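BT_4661 (Bacteroides thetaiotaomicron, PDB 4AK1) probably binds heparin and heparan sulfate at the bacterial cell surface as a SusE-like polysaccharide-binding protein of the heparin utilisation locus. Local coordinates at residues V80-L85 and I101-M106; M511-A516 and S526-V531. All coordinates share one frame; numbering follows the deposited sequence. Where two conformers were deposited one is given.

Contact 1: residues V80-L85 and I101-M106; sequences VGLYKL and IVEINM
The antiparallel hairpin of strands 81-91 and 94-106 is joined here through residues Gly-81 to Leu-85 and Val-102 to Met-106, in the middle of a mixed sheet with strand 42-51 on one flank and strand 14-23 on the other. At the centre Tyr-83 N bonds Ile-104 O at 2.7 Å, and Ile-104 N returns to Tyr-83 O at 2.8 Å. Gly-81 pairs with Met-106 in the same way, its N 3.0 Å from Met-106 O. With phi 153° and psi -177°, any side chain on Gly-81 would press against the carbonyl oxygen of Val-80. The other end is less regular. Leu-85 N still reaches Val-102 O at 2.7 Å, but the return bond from Val-102 N to Leu-85 O is weak at 3.4 Å, where Ile-101 and Val-102 both face Leu-85 in a classic beta bulge.

The buried face carries Tyr-83, Leu-85, Val-102, Ile-104 and Met-106. With CG opposite the carbonyl carbon (chi1 -69°), the Tyr-83 ring turns its edge to the neighbouring strand, with Ile-104 O in the ring plane; further along that edge CE1 meets Met-106 CB at 3.5 Å. Phe-56 and Phe-61 stack edge-to-face with this ring, and the hydroxyl bonds Pro-79 O, which together should hold the ring's orientation. Leu-85 crosses Ile-104 at a slant, CD2 3.9 Å from Ile-104 CD1.

Leu-82, Lys-84, Glu-103 and Asn-105 point to the more open face. Asn-105 ND2 is taken by Asp-22 OD1. The extended chains of Lys-84 and Glu-103 run side by side in the same direction, their opposite charges near each other but not in contact, with Lys-84 NZ 4.5 Å from Glu-103 OE2.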
loop_
_atom_site.group_PDB
_atom_site.type_symbol
_atom_site.label_atom_id
_atom_site.label_comp_id
_atom_site.label_asym_id
_atom_site.label_seq_id
_atom_site.Cartn_x
_atom_site.Cartn_y
_atom_site.Cartn_z
ATOM N N VAL A 80 16.970 26.287 -33.803
ATOM C CA VAL A 80 17.789 26.872 -32.751
ATOM C C VAL A 80 17.174 26.664 -31.372
ATOM O O VAL A 80 15.977 26.926 -31.169
ATOM C CB VAL A 80 17.975 28.376 -33.008
ATOM C CG1 VAL A 80 18.830 29.014 -31.913
ATOM C CG2 VAL A 80 18.585 28.598 -34.388
ATOM N N GLY A 81 17.997 26.211 -30.430
ATOM C CA GLY A 81 17.589 26.109 -29.034
ATOM C C GLY A 81 18.335 25.025 -28.280
ATOM O O GLY A 81 19.207 24.362 -28.836
ATOM N N LEU A 82 17.975 24.832 -27.012
ATOM C CA LEU A 82 18.624 23.832 -26.160
ATOM C C LEU A 82 17.975 22.449 -26.284
ATOM O O LEU A 82 16.783 22.292 -25.998
ATOM C CB LEU A 82 18.608 24.301 -24.706
ATOM C CG LEU A 82 19.188 23.352 -23.647
ATOM C CD1 LEU A 82 20.659 23.046 -23.907
ATOM C CD2 LEU A 82 19.014 23.988 -22.275
ATOM N N TYR A 83 18.767 21.470 -26.723
ATOM C CA TYR A 83 18.333 20.081 -26.870
ATOM C C TYR A 83 18.741 19.275 -25.644
ATOM O O TYR A 83 19.839 19.477 -25.100
ATOM C CB TYR A 83 18.956 19.433 -28.117
ATOM C CG TYR A 83 18.440 19.975 -29.440
ATOM C CD1 TYR A 83 18.971 21.141 -29.992
ATOM C CD2 TYR A 83 17.434 19.310 -30.145
ATOM C CE1 TYR A 83 18.507 21.648 -31.202
ATOM C CE2 TYR A 83 16.946 19.813 -31.355
ATOM C CZ TYR A 83 17.492 20.987 -31.880
ATOM O OH TYR A 83 17.035 21.497 -33.084
ATOM N N LYS A 84 17.851 18.392 -25.190
ATOM C CA LYS A 84 18.175 17.466 -24.101
ATOM C C LYS A 84 17.993 16.036 -24.580
ATOM O O LYS A 84 16.955 15.693 -25.172
ATOM C CB LYS A 84 17.336 17.741 -22.855
ATOM C CG LYS A 84 17.538 19.144 -22.305
ATOM C CD LYS A 84 16.733 19.384 -21.043
ATOM C CE LYS A 84 16.944 20.809 -20.555
ATOM N NZ LYS A 84 16.166 21.046 -19.311
ATOM N N LEU A 85 19.027 15.227 -24.354
ATOM C CA LEU A 85 19.089 13.865 -24.862
ATOM C C LEU A 85 18.983 12.899 -23.696
ATOM O O LEU A 85 19.687 13.044 -22.691
ATOM C CB LEU A 85 20.399 13.604 -25.632
ATOM C CG LEU A 85 20.519 14.213 -27.040
ATOM C CD1 LEU A 85 20.390 15.733 -27.032
ATOM C CD2 LEU A 85 21.844 13.809 -27.693
ATOM N N ILE A 101 20.521 13.413 -19.789
ATOM C CA ILE A 101 21.921 13.300 -19.353
ATOM C C ILE A 101 22.863 14.193 -20.201
ATOM O O ILE A 101 23.924 14.631 -19.726
ATOM C CB ILE A 101 22.376 11.817 -19.323
ATOM C CG1 ILE A 101 23.749 11.678 -18.653
ATOM C CG2 ILE A 101 22.329 11.198 -20.728
ATOM C CD1 ILE A 101 24.133 10.270 -18.239
ATOM N N VAL A 102 22.464 14.480 -21.438
ATOM C CA VAL A 102 23.264 15.311 -22.328
ATOM C C VAL A 102 22.435 16.497 -22.800
ATOM O O VAL A 102 21.293 16.314 -23.261
ATOM C CB VAL A 102 23.746 14.504 -23.558
ATOM C CG1 VAL A 102 24.366 15.423 -24.611
ATOM C CG2 VAL A 102 24.749 13.447 -23.130
ATOM N N GLU A 103 23.014 17.697 -22.685
ATOM C CA GLU A 103 22.412 18.947 -23.177
ATOM C C GLU A 103 23.255 19.539 -24.308
ATOM O O GLU A 103 24.475 19.667 -24.173
ATOM C CB GLU A 103 22.297 19.995 -22.061
ATOM C CG GLU A 103 21.465 19.545 -20.875
ATOM C CD GLU A 103 21.137 20.674 -19.913
ATOM O OE1 GLU A 103 21.469 21.847 -20.195
ATOM O OE2 GLU A 103 20.544 20.376 -18.861
ATOM N N ILE A 104 22.599 19.876 -25.418
ATOM C CA ILE A 104 23.266 20.476 -26.576
ATOM C C ILE A 104 22.547 21.747 -26.998
ATOM O O ILE A 104 21.357 21.733 -27.312
ATOM C CB ILE A 104 23.362 19.509 -27.773
ATOM C CG1 ILE A 104 24.103 18.232 -27.354
ATOM C CG2 ILE A 104 24.073 20.177 -28.953
ATOM C CD1 ILE A 104 23.872 17.060 -28.292
ATOM N N ASN A 105 23.282 22.851 -26.969
ATOM C CA ASN A 105 22.744 24.138 -27.383
ATOM C C ASN A 105 23.056 24.379 -28.864
ATOM O O ASN A 105 24.201 24.657 -29.225
ATOM C CB ASN A 105 23.304 25.252 -26.480
ATOM C CG ASN A 105 22.689 26.604 -26.764
ATOM O OD1 ASN A 105 21.498 26.710 -27.072
ATOM N ND2 ASN A 105 23.497 27.649 -26.661
ATOM N N MET A 106 22.036 24.246 -29.722
ATOM C CA MET A 106 22.202 24.536 -31.147
ATOM C C MET A 106 21.997 26.028 -31.412
ATOM O O MET A 106 20.903 26.560 -31.203
ATOM C CB MET A 106 21.222 23.710 -31.987
ATOM C CG MET A 106 21.210 24.048 -33.469
ATOM S SD MET A 106 22.712 23.538 -34.348
ATOM C CE MET A 106 22.594 21.754 -34.275
#

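Contact 2: residues M511-A516 and S526-V531; sequences MVMVTA and SVKQPV
Val-514 N donates to Gln-529 O at 2.8 Å in a nearly straight bond (169° at the hydrogen), and the CA-H of Met-513 leans on the same oxygen. Gln-529 N answers to Val-514 O, and the pairs Val-512 with Val-531 and Ala-516 with Val-527 repeat this pair of reciprocal hydrogen bonds on either side. Pro-530 falls opposite Met-513 in a non-hydrogen-bonded pair, where its lack of an N-H costs this pairing nothing.

Met-513 folds at each torsion, chi1 -67° and chi2 -64° turning its end across the neighbouring strand. SD lies alongside Pro-530, 3.7 Å from its CB, and CE touches Lys-528 CG at 3.6 Å, where the two side chains cross at about a right angle. An alanine here would remove SD and CE, and is likely to leave a gap beside Pro-530 and the stem of Lys-528 freer to swing. Thr-515 touches the same stem, its OG1 3.5 Å from Lys-528 CG.

On the reverse face Val-514 CG2 meets Val-531 CG2 at 3.8 Å, over Ile-499, while Trp-477 and Phe-430 cover Ala-516. Gln-529 also points this way, its NE2 bonded to Phe-430 O. The whole is a regular antiparallel hairpin at the centre of a four-stranded mixed sheet, consistent with an immunoglobulin-like beta-sandwich domain.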
loop_
_atom_site.group_PDB
_atom_site.type_symbol
_atom_site.label_atom_id
_atom_site.label_comp_id
_atom_site.label_asym_id
_atom_site.label_seq_id
_atom_site.Cartn_x
_atom_site.Cartn_y
_atom_site.Cartn_z
ATOM N N MET A 511 39.121 -25.900 29.357
ATOM C CA MET A 511 38.295 -25.802 28.161
ATOM C C MET A 511 38.616 -26.958 27.234
ATOM O O MET A 511 39.782 -27.313 27.041
ATOM C CB MET A 511 38.547 -24.477 27.421
ATOM C CG MET A 511 37.594 -24.189 26.264
ATOM S SD MET A 511 37.957 -24.952 24.670
ATOM C CE MET A 511 37.801 -23.529 23.585
ATOM N N VAL A 512 37.573 -27.545 26.661
ATOM C CA VAL A 512 37.738 -28.615 25.671
ATOM C C VAL A 512 36.942 -28.226 24.439
ATOM O O VAL A 512 36.033 -27.395 24.538
ATOM C CB VAL A 512 37.245 -29.982 26.192
ATOM C CG1 VAL A 512 38.031 -30.392 27.434
ATOM C CG2 VAL A 512 35.736 -29.955 26.476
ATOM N N MET A 513 37.275 -28.808 23.285
ATOM C CA MET A 513 36.421 -28.687 22.107
ATOM C C MET A 513 35.772 -30.047 21.871
ATOM O O MET A 513 36.472 -31.061 21.759
ATOM C CB MET A 513 37.221 -28.254 20.877
ATOM C CG MET A 513 37.781 -26.835 20.958
ATOM S SD MET A 513 36.541 -25.519 21.027
ATOM C CE MET A 513 35.798 -25.619 19.406
ATOM N N VAL A 514 34.440 -30.058 21.808
ATOM C CA VAL A 514 33.674 -31.276 21.584
ATOM C C VAL A 514 33.154 -31.278 20.145
ATOM O O VAL A 514 32.618 -30.270 19.667
ATOM C CB VAL A 514 32.471 -31.388 22.545
ATOM C CG1 VAL A 514 31.580 -32.571 22.171
ATOM C CG2 VAL A 514 32.943 -31.487 24.002
ATOM N N THR A 515 33.292 -32.421 19.476
ATOM C CA THR A 515 32.797 -32.578 18.113
ATOM C C THR A 515 31.761 -33.691 18.109
ATOM O O THR A 515 32.038 -34.823 18.548
ATOM C CB THR A 515 33.920 -32.927 17.124
ATOM O OG1 THR A 515 34.927 -31.909 17.143
ATOM C CG2 THR A 515 33.361 -33.093 15.660
ATOM N N ALA A 516 30.561 -33.345 17.659
ATOM C CA ALA A 516 29.499 -34.314 17.467
ATOM C C ALA A 516 29.371 -34.564 15.980
ATOM O O ALA A 516 29.437 -33.625 15.187
ATOM C CB ALA A 516 28.179 -33.786 18.023
ATOM N N SER A 526 29.592 -32.859 10.949
ATOM C CA SER A 526 30.150 -32.634 12.282
ATOM C C SER A 526 29.939 -31.191 12.732
ATOM O O SER A 526 29.982 -30.269 11.914
ATOM C CB SER A 526 31.641 -32.938 12.284
ATOM O OG SER A 526 31.860 -34.299 11.943
ATOM N N VAL A 527 29.724 -31.013 14.038
ATOM C CA VAL A 527 29.531 -29.701 14.657
ATOM C C VAL A 527 30.512 -29.664 15.830
ATOM O O VAL A 527 30.588 -30.635 16.610
ATOM C CB VAL A 527 28.076 -29.546 15.180
ATOM C CG1 VAL A 527 27.939 -28.353 16.118
ATOM C CG2 VAL A 527 27.083 -29.419 14.025
ATOM N N LYS A 528 31.270 -28.576 15.941
ATOM C CA LYS A 528 32.312 -28.466 16.967
ATOM C C LYS A 528 32.022 -27.253 17.855
ATOM O O LYS A 528 31.772 -26.159 17.340
ATOM C CB LYS A 528 33.705 -28.366 16.308
ATOM C CG LYS A 528 34.879 -28.404 17.273
ATOM C CD LYS A 528 36.248 -28.403 16.565
ATOM C CE LYS A 528 36.347 -27.346 15.466
ATOM N NZ LYS A 528 37.761 -26.972 15.101
ATOM N N GLN A 529 32.024 -27.469 19.173
ATOM C CA GLN A 529 31.730 -26.409 20.156
ATOM C C GLN A 529 32.625 -26.526 21.404
ATOM O O GLN A 529 33.021 -27.617 21.780
ATOM C CB GLN A 529 30.256 -26.463 20.607
ATOM C CG GLN A 529 29.218 -26.353 19.484
ATOM C CD GLN A 529 27.788 -26.632 19.948
ATOM O OE1 GLN A 529 26.868 -26.685 19.130
ATOM N NE2 GLN A 529 27.588 -26.786 21.263
ATOM N N PRO A 530 32.903 -25.391 22.073
ATOM C CA PRO A 530 33.672 -25.456 23.328
ATOM C C PRO A 530 32.792 -25.854 24.525
ATOM O O PRO A 530 31.593 -25.588 24.526
ATOM C CB PRO A 530 34.186 -24.027 23.497
ATOM C CG PRO A 530 33.138 -23.178 22.841
ATOM C CD PRO A 530 32.597 -24.004 21.677
ATOM N N VAL A 531 33.394 -26.506 25.518
ATOM C CA VAL A 531 32.753 -26.722 26.814
ATOM C C VAL A 531 33.784 -26.314 27.870
ATOM O O VAL A 531 34.960 -26.684 27.760
ATOM C CB VAL A 531 32.299 -28.199 27.018
ATOM C CG1 VAL A 531 31.644 -28.394 28.376
ATOM C CG2 VAL A 531 31.322 -28.619 25.922
#

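How the contacts relate
Both contacts join the two strands of a central hairpin, at the same 157° between strand directions, but in separate sheets. Contact 1 closes along the chain before contact 2 opens; their centres lie about 69 Å apart, on opposite sides of the chain's centre, and the contacts do not touch. Each has a buried face and a more open one. In contact 1 the buried face includes an aromatic ring beside aliphatic side chains, and a bulge interrupts the pairing; in contact 2 the pairing is even, small aliphatic side chains, mostly valines, make up most of the inner face and methionines pack against a proline on the other. Contact 1 also meets the second subunit, through Val-80, whereas no other chain of the assembly touches contact 2.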